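Local coordinates for epidermin decarboxylase (Staphylococcus epidermidis, PDB 1G63), which catalyses the FMN-dependent oxidative decarboxylation of the C-terminal cysteine residue of the lantibiotic precursor peptide of epidermin, at residues 68-71 / 72-76. Numbering follows the deposited sequence.
Sequences INIV and ENHEY
The imidazole of His74 meets the last turn of helix 67-72 at its edge, with the carbonyl of Ile70 lying almost in the ring plane. This is a side-chain-to-backbone hydrogen bond at the C-terminal end of the helix, leading into the link to strand 76-82 of the Rossmann-like fold. ND1 donates to Ile70 O at 2.6 Å, with a nearly straight N-H...O angle of 165°. CG of His74 stands beside its backbone N (chi1 -61°), which turns the ring back along the helix end. There CE1 lies 4.2 Å from Ile70 CG2. The far nitrogen, NE2, is hydrogen-bonded to Asn33 OD1, so both ring nitrogens are held and the ring's rotation is fixed. Both residues are buried.

The backbone closes the turn. Glu72 N bonds to Ile68 O, and Asn73 N to Asn69 O. His74 N bonds to Val71 O. Lys109 NZ bonds to both Val71 O and His74 O, which lie 3.2 Å apart, and its charge probably eases their repulsion.

Glu72 runs back alongside Ile68, the neighbour of the active-site residue His67, where the two pack on Arg119 and Asn117, respectively, of a neighbouring subunit. The carboxylate plane of Glu72 and the amide plane of Asn69 are turned only 16° from each other, with OE1 of Glu72 3.6 Å from ND2 of Asn69. CD of Glu72 rests 4.0 Å from CG2 of Ile68.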
# COMPACT_ATOMS: atom_id res chain seq x y z
N ILE B 68 29.02 -7.59 16.48
CA ILE B 68 30.35 -7.87 17.02
C ILE B 68 31.28 -6.71 16.73
O ILE B 68 32.02 -6.25 17.60
CB ILE B 68 30.92 -9.16 16.42
CG1 ILE B 68 30.03 -10.34 16.83
CG2 ILE B 68 32.34 -9.38 16.89
CD1 ILE B 68 30.22 -11.57 15.98
N ASN B 69 31.25 -6.22 15.49
CA ASN B 69 32.07 -5.09 15.10
C ASN B 69 31.66 -3.84 15.87
O ASN B 69 32.51 -3.05 16.27
CB ASN B 69 31.93 -4.83 13.60
CG ASN B 69 32.63 -5.88 12.76
OD1 ASN B 69 32.46 -5.94 11.55
ND2 ASN B 69 33.44 -6.72 13.41
N ILE B 70 30.36 -3.67 16.07
CA ILE B 70 29.87 -2.52 16.81
C ILE B 70 30.49 -2.51 18.21
O ILE B 70 30.96 -1.49 18.69
CB ILE B 70 28.32 -2.54 16.92
CG1 ILE B 70 27.72 -2.33 15.53
CG2 ILE B 70 27.83 -1.45 17.88
CD1 ILE B 70 26.20 -2.39 15.48
N VAL B 71 30.52 -3.68 18.85
CA VAL B 71 31.08 -3.80 20.18
C VAL B 71 32.60 -3.56 20.21
O VAL B 71 33.10 -2.88 21.10
CB VAL B 71 30.76 -5.18 20.79
CG1 VAL B 71 31.55 -5.41 22.08
CG2 VAL B 71 29.25 -5.28 21.06
N GLU B 72 33.31 -4.12 19.24
CA GLU B 72 34.76 -3.95 19.18
C GLU B 72 35.14 -2.51 18.87
O GLU B 72 36.21 -2.04 19.26
CB GLU B 72 35.38 -4.88 18.13
CG GLU B 72 35.06 -6.35 18.34
CD GLU B 72 35.75 -7.27 17.34
OE1 GLU B 72 35.72 -6.97 16.12
OE2 GLU B 72 36.32 -8.29 17.79
N ASN B 73 34.25 -1.80 18.19
CA ASN B 73 34.49 -0.41 17.81
C ASN B 73 34.30 0.59 18.95
O ASN B 73 34.55 1.78 18.78
CB ASN B 73 33.56 -0.03 16.66
CG ASN B 73 33.85 1.36 16.11
OD1 ASN B 73 32.93 2.09 15.71
ND2 ASN B 73 35.13 1.72 16.06
N HIS B 74 33.87 0.12 20.11
CA HIS B 74 33.66 1.03 21.23
C HIS B 74 34.35 0.59 22.52
O HIS B 74 34.49 -0.60 22.80
CB HIS B 74 32.16 1.22 21.51
CG HIS B 74 31.41 1.82 20.36
ND1 HIS B 74 30.94 1.08 19.30
CD2 HIS B 74 31.06 3.11 20.10
CE1 HIS B 74 30.33 1.87 18.44
NE2 HIS B 74 30.40 3.11 18.90
N GLU B 75 34.77 1.57 23.31
CA GLU B 75 35.42 1.29 24.58
C GLU B 75 34.39 1.34 25.70
O GLU B 75 34.53 0.68 26.72
CB GLU B 75 36.53 2.31 24.83
CG GLU B 75 37.79 2.07 23.99
CD GLU B 75 38.88 3.11 24.24
OE1 GLU B 75 39.27 3.32 25.41
OE2 GLU B 75 39.35 3.73 23.26
N TYR B 76 33.34 2.13 25.49
CA TYR B 76 32.28 2.25 26.48
C TYR B 76 30.91 2.11 25.82
O TYR B 76 30.67 2.65 24.75
CB TYR B 76 32.35 3.61 27.18
CG TYR B 76 33.73 4.04 27.57
CD1 TYR B 76 34.59 4.61 26.63
CD2 TYR B 76 34.20 3.89 28.88
CE1 TYR B 76 35.88 5.01 26.98
CE2 TYR B 76 35.48 4.29 29.24
CZ TYR B 76 36.32 4.85 28.28
OH TYR B 76 37.60 5.25 28.62